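Local coordinates for protein VAL-1 (Chlorella virus, PDB 3GNE) that is an alginate lyase of polysaccharide lyase family 14 that cleaves alginate chains, with a mode of action that depends on pH, at residues N2-K14 and V232-E244. Residues are numbered along the deposited sequence; the frame is centred on the assembly and turned at random.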
loop_
_atom_site.group_PDB
_atom_site.type_symbol
_atom_site.label_atom_id
_atom_site.label_comp_id
_atom_site.label_asym_id
_atom_site.label_seq_id
_atom_site.Cartn_x
_atom_site.Cartn_y
_atom_site.Cartn_z
ATOM N N ASN A 2 -18.126 6.634 6.197
ATOM C CA ASN A 2 -17.082 5.679 6.605
ATOM C C ASN A 2 -15.666 6.251 6.631
ATOM O O ASN A 2 -14.740 5.540 6.983
ATOM C CB ASN A 2 -17.080 4.456 5.685
ATOM C CG ASN A 2 -18.035 3.399 6.216
ATOM O OD1 ASN A 2 -18.592 3.581 7.303
ATOM N ND2 ASN A 2 -18.272 2.283 5.527
ATOM N N VAL A 3 -15.525 7.528 6.287
ATOM C CA VAL A 3 -14.218 8.171 6.380
ATOM C C VAL A 3 -13.981 8.685 7.794
ATOM O O VAL A 3 -14.730 9.490 8.272
ATOM C CB VAL A 3 -14.120 9.341 5.385
ATOM C CG1 VAL A 3 -12.777 10.081 5.501
ATOM C CG2 VAL A 3 -14.339 8.806 3.982
ATOM N N ILE A 4 -12.900 8.209 8.382
ATOM C CA ILE A 4 -12.489 8.656 9.701
ATOM C C ILE A 4 -11.744 9.970 9.585
ATOM O O ILE A 4 -12.042 10.921 10.322
ATOM C CB ILE A 4 -11.703 7.551 10.423
ATOM C CG1 ILE A 4 -12.534 6.274 10.551
ATOM C CG2 ILE A 4 -11.195 8.030 11.788
ATOM C CD1 ILE A 4 -11.668 5.045 10.832
ATOM N N SER A 5 -10.784 10.054 8.680
ATOM C CA SER A 5 -10.085 11.310 8.515
ATOM C C SER A 5 -9.407 11.301 7.140
ATOM O O SER A 5 -9.226 10.231 6.524
ATOM C CB SER A 5 -8.996 11.553 9.552
ATOM O OG SER A 5 -8.018 10.512 9.509
ATOM N N THR A 6 -9.056 12.491 6.701
ATOM C CA THR A 6 -8.427 12.696 5.394
ATOM C C THR A 6 -7.109 13.436 5.631
ATOM O O THR A 6 -7.112 14.457 6.331
ATOM C CB THR A 6 -9.352 13.552 4.522
ATOM O OG1 THR A 6 -10.590 12.862 4.337
ATOM C CG2 THR A 6 -8.686 13.814 3.151
ATOM N N LEU A 7 -6.032 12.936 5.051
ATOM C CA LEU A 7 -4.759 13.611 5.220
ATOM C C LEU A 7 -4.785 14.964 4.560
ATOM O O LEU A 7 -5.158 15.094 3.383
ATOM C CB LEU A 7 -3.709 12.728 4.599
ATOM C CG LEU A 7 -2.287 13.298 4.583
ATOM C CD1 LEU A 7 -1.760 13.644 5.998
ATOM C CD2 LEU A 7 -1.373 12.288 3.887
ATOM N N ASP A 8 -4.355 16.005 5.296
ATOM C CA ASP A 8 -4.168 17.306 4.678
ATOM C C ASP A 8 -2.750 17.396 4.137
ATOM O O ASP A 8 -1.750 17.462 4.883
ATOM C CB ASP A 8 -4.378 18.348 5.774
ATOM C CG ASP A 8 -4.240 19.752 5.242
ATOM O OD1 ASP A 8 -4.581 20.695 6.025
ATOM O OD2 ASP A 8 -3.791 19.975 4.083
ATOM N N LEU A 9 -2.585 17.370 2.817
ATOM C CA LEU A 9 -1.249 17.344 2.230
ATOM C C LEU A 9 -0.487 18.648 2.475
ATOM O O LEU A 9 0.734 18.679 2.366
ATOM C CB LEU A 9 -1.302 17.101 0.716
ATOM C CG LEU A 9 -1.771 15.698 0.354
ATOM C CD1 LEU A 9 -1.920 15.643 -1.160
ATOM C CD2 LEU A 9 -0.830 14.622 0.851
ATOM N N ASN A 10 -1.204 19.712 2.834
ATOM C CA ASN A 10 -0.472 20.921 3.214
ATOM C C ASN A 10 0.259 20.763 4.542
ATOM O O ASN A 10 1.116 21.606 4.896
ATOM C CB ASN A 10 -1.460 22.084 3.329
ATOM C CG ASN A 10 -2.011 22.434 1.954
ATOM O OD1 ASN A 10 -3.204 22.696 1.834
ATOM N ND2 ASN A 10 -1.117 22.372 0.991
ATOM N N LEU A 11 -0.057 19.668 5.255
ATOM C CA LEU A 11 0.720 19.390 6.481
ATOM C C LEU A 11 1.680 18.204 6.319
ATOM O O LEU A 11 2.236 17.716 7.333
ATOM C CB LEU A 11 -0.297 19.067 7.611
ATOM C CG LEU A 11 -1.276 20.224 7.931
ATOM C CD1 LEU A 11 -2.272 19.748 8.991
ATOM C CD2 LEU A 11 -0.539 21.451 8.383
ATOM N N LEU A 12 1.897 17.688 5.092
ATOM C CA LEU A 12 2.622 16.451 4.917
ATOM C C LEU A 12 4.004 16.447 5.596
ATOM O O LEU A 12 4.318 15.413 6.189
ATOM C CB LEU A 12 2.813 16.203 3.409
ATOM C CG LEU A 12 3.423 14.823 3.070
ATOM C CD1 LEU A 12 2.557 13.686 3.531
ATOM C CD2 LEU A 12 3.647 14.806 1.571
ATOM N N THR A 13 4.714 17.562 5.522
ATOM C CA THR A 13 6.061 17.573 6.133
ATOM C C THR A 13 6.051 18.396 7.413
ATOM O O THR A 13 7.128 18.803 7.829
ATOM C CB THR A 13 7.114 18.131 5.165
ATOM O OG1 THR A 13 6.688 19.470 4.760
ATOM C CG2 THR A 13 7.269 17.274 3.933
ATOM N N LYS A 14 4.896 18.635 8.021
ATOM C CA LYS A 14 4.723 19.399 9.246
ATOM C C LYS A 14 3.978 18.549 10.252
ATOM O O LYS A 14 3.381 19.102 11.186
ATOM C CB LYS A 14 3.923 20.701 8.995
ATOM C CG LYS A 14 4.527 21.579 7.932
ATOM C CD LYS A 14 3.724 22.884 7.715
ATOM C CE LYS A 14 4.016 23.353 6.293
ATOM N NZ LYS A 14 3.824 24.773 5.938
ATOM N N VAL A 232 5.589 11.130 -14.446
ATOM C CA VAL A 232 4.933 11.509 -13.206
ATOM C C VAL A 232 3.541 10.938 -13.101
ATOM O O VAL A 232 2.884 10.645 -14.104
ATOM C CB VAL A 232 4.838 13.036 -13.034
ATOM C CG1 VAL A 232 6.197 13.705 -13.274
ATOM C CG2 VAL A 232 3.818 13.632 -13.970
ATOM N N ALA A 233 3.079 10.785 -11.876
ATOM C CA ALA A 233 1.704 10.467 -11.556
ATOM C C ALA A 233 1.292 11.384 -10.417
ATOM O O ALA A 233 2.151 11.910 -9.699
ATOM C CB ALA A 233 1.535 9.002 -11.185
ATOM N N TYR A 234 -0.011 11.530 -10.214
ATOM C CA TYR A 234 -0.466 12.389 -9.128
ATOM C C TYR A 234 -1.320 11.601 -8.135
ATOM O O TYR A 234 -2.210 10.858 -8.545
ATOM C CB TYR A 234 -1.294 13.566 -9.661
ATOM C CG TYR A 234 -0.580 14.371 -10.715
ATOM C CD1 TYR A 234 0.215 15.462 -10.372
ATOM C CD2 TYR A 234 -0.711 14.024 -12.069
ATOM C CE1 TYR A 234 0.882 16.197 -11.353
ATOM C CE2 TYR A 234 -0.066 14.759 -13.034
ATOM C CZ TYR A 234 0.719 15.842 -12.676
ATOM O OH TYR A 234 1.346 16.559 -13.697
ATOM N N PHE A 235 -1.063 11.783 -6.854
ATOM C CA PHE A 235 -1.823 11.111 -5.813
ATOM C C PHE A 235 -2.554 12.144 -4.966
ATOM O O PHE A 235 -2.046 13.215 -4.679
ATOM C CB PHE A 235 -0.832 10.313 -4.884
ATOM C CG PHE A 235 -0.262 9.089 -5.590
ATOM C CD1 PHE A 235 -0.891 7.865 -5.556
ATOM C CD2 PHE A 235 0.949 9.220 -6.290
ATOM C CE1 PHE A 235 -0.344 6.744 -6.193
ATOM C CE2 PHE A 235 1.507 8.113 -6.931
ATOM C CZ PHE A 235 0.862 6.867 -6.896
ATOM N N THR A 236 -3.761 11.797 -4.551
ATOM C CA THR A 236 -4.541 12.769 -3.765
ATOM C C THR A 236 -5.527 12.051 -2.889
ATOM O O THR A 236 -5.780 10.869 -3.056
ATOM C CB THR A 236 -5.258 13.760 -4.732
ATOM O OG1 THR A 236 -5.759 14.877 -3.983
ATOM C CG2 THR A 236 -6.400 13.056 -5.494
ATOM N N ASN A 237 -6.132 12.805 -1.961
ATOM C CA ASN A 237 -7.271 12.345 -1.192
ATOM C C ASN A 237 -6.940 11.072 -0.415
ATOM O O ASN A 237 -7.670 10.070 -0.499
ATOM C CB ASN A 237 -8.510 12.122 -2.092
ATOM C CG ASN A 237 -9.767 12.189 -1.250
ATOM O OD1 ASN A 237 -9.802 12.747 -0.153
ATOM N ND2 ASN A 237 -10.848 11.578 -1.783
ATOM N N PHE A 238 -5.867 11.101 0.336
ATOM C CA PHE A 238 -5.519 9.977 1.209
ATOM C C PHE A 238 -6.481 9.956 2.391
ATOM O O PHE A 238 -6.619 10.953 3.105
ATOM C CB PHE A 238 -4.087 10.168 1.752
ATOM C CG PHE A 238 -3.027 9.959 0.688
ATOM C CD1 PHE A 238 -2.463 8.699 0.521
ATOM C CD2 PHE A 238 -2.580 10.988 -0.124
ATOM C CE1 PHE A 238 -1.428 8.532 -0.444
ATOM C CE2 PHE A 238 -1.595 10.843 -1.070
ATOM C CZ PHE A 238 -1.027 9.585 -1.234
ATOM N N GLN A 239 -7.185 8.844 2.599
ATOM C CA GLN A 239 -8.187 8.698 3.622
ATOM C C GLN A 239 -7.937 7.445 4.450
ATOM O O GLN A 239 -7.456 6.439 3.961
ATOM C CB GLN A 239 -9.599 8.576 2.980
ATOM C CG GLN A 239 -9.970 9.839 2.217
ATOM C CD GLN A 239 -11.300 9.713 1.523
ATOM O OE1 GLN A 239 -11.522 8.646 0.937
ATOM N NE2 GLN A 239 -12.166 10.711 1.540
ATOM N N MET A 240 -8.335 7.601 5.721
ATOM C CA MET A 240 -8.390 6.460 6.624
ATOM C C MET A 240 -9.874 6.147 6.821
ATOM O O MET A 240 -10.619 7.082 7.189
ATOM C CB MET A 240 -7.700 6.727 7.958
ATOM C CG MET A 240 -7.611 5.459 8.796
ATOM S SD MET A 240 -6.740 5.638 10.361
ATOM C CE MET A 240 -7.815 6.853 11.250
ATOM N N LYS A 241 -10.296 4.922 6.587
ATOM C CA LYS A 241 -11.724 4.595 6.553
ATOM C C LYS A 241 -12.020 3.395 7.438
ATOM O O LYS A 241 -11.116 2.590 7.664
ATOM C CB LYS A 241 -12.166 4.283 5.110
ATOM C CG LYS A 241 -11.929 5.476 4.157
ATOM C CD LYS A 241 -12.345 5.152 2.710
ATOM C CE LYS A 241 -13.839 4.896 2.637
ATOM N NZ LYS A 241 -14.276 4.701 1.213
ATOM N N LYS A 242 -13.274 3.310 7.846
ATOM C CA LYS A 242 -13.677 2.078 8.552
ATOM C C LYS A 242 -13.502 0.882 7.637
ATOM O O LYS A 242 -13.759 0.935 6.408
ATOM C CB LYS A 242 -15.120 2.334 8.988
ATOM C CG LYS A 242 -15.115 3.340 10.178
ATOM C CD LYS A 242 -16.459 3.972 10.428
ATOM C CE LYS A 242 -16.475 5.268 11.227
ATOM N NZ LYS A 242 -15.744 6.378 10.541
ATOM N N TYR A 243 -13.110 -0.256 8.203
ATOM C CA TYR A 243 -13.140 -1.524 7.438
ATOM C C TYR A 243 -14.613 -1.899 7.183
ATOM O O TYR A 243 -15.365 -2.061 8.131
ATOM C CB TYR A 243 -12.420 -2.620 8.216
ATOM C CG TYR A 243 -12.258 -3.871 7.408
ATOM C CD1 TYR A 243 -11.128 -4.092 6.655
ATOM C CD2 TYR A 243 -13.217 -4.867 7.451
ATOM C CE1 TYR A 243 -10.952 -5.243 5.921
ATOM C CE2 TYR A 243 -13.080 -6.041 6.703
ATOM C CZ TYR A 243 -11.942 -6.212 5.956
ATOM O OH TYR A 243 -11.802 -7.356 5.216
ATOM N N GLU A 244 -14.999 -2.018 5.915
ATOM C CA GLU A 244 -16.405 -2.167 5.587
ATOM C C GLU A 244 -16.691 -3.657 5.567
ATOM O O GLU A 244 -16.018 -4.331 4.768
ATOM C CB GLU A 244 -16.768 -1.551 4.234
ATOM C CG GLU A 244 -18.289 -1.494 4.039
ATOM C CD GLU A 244 -18.748 -0.279 3.256
ATOM O OE1 GLU A 244 -18.216 0.832 3.496
ATOM O OE2 GLU A 244 -19.642 -0.388 2.381
HETATM O O HOH W 1 -11.839 13.186 1.598
HETATM O O HOH W 2 -4.846 13.760 0.918
#
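The ring of F238 is approached obliquely by L7 and L9: the CD2 methyl of L9 stands 4.1 Å from F238 CD2, while L7 and F238 run side by side, L7 CB lying 3.8 Å from F238 CB. The ring of W217 meets F238 edge-to-face, and a water lies in plane at the edge of the phenyl group, bound between L7 O and F238 N. V3 crosses Q239 at about a right angle, its CG2 3.8 Å from Q239 NE2. A second water donates to N237 OD1 and bonds T6 OG1; its approach to Q239 NE2 is suspiciously short and doubtful in detail. N237 ND2 bonds E78. With CG beside its own backbone N (chi1 -63°), Q239 runs alongside T6. At the ends of the modelled chain the amide of N2 and the carboxylate of E244 stand 73° apart; their very short ND2–OE1 contact involves one of two E244 conformers and is doubtful.

The backbones pair antiparallel through a classic beta bulge, I4 and S5 both facing M240. M240 O takes a bond from I4 N at 2.8 Å, in the carbonyl plane, and a weak one from S5 N, while M240 N returns a nearly straight bond (174°) to S5 O. Further bonds, L7 N to F238 O and K242 N to N2 O, extend the pairing on either side of the bulge.

Strand 3-6 thus lines the margin of strand 231-241 in the concanavalin-like beta-sandwich. I4 CG2 lies 3.6 Å from M240 CE in one of two M240 conformers, and K241 reaches E169 in a salt bridge. The chemistry implies a seam between the terminal segments held mainly by main-chain bonds, with apolar L7, L9, F238 and M240 on one side, polar T6, Q239 and K241 on the other, and bridging waters on both.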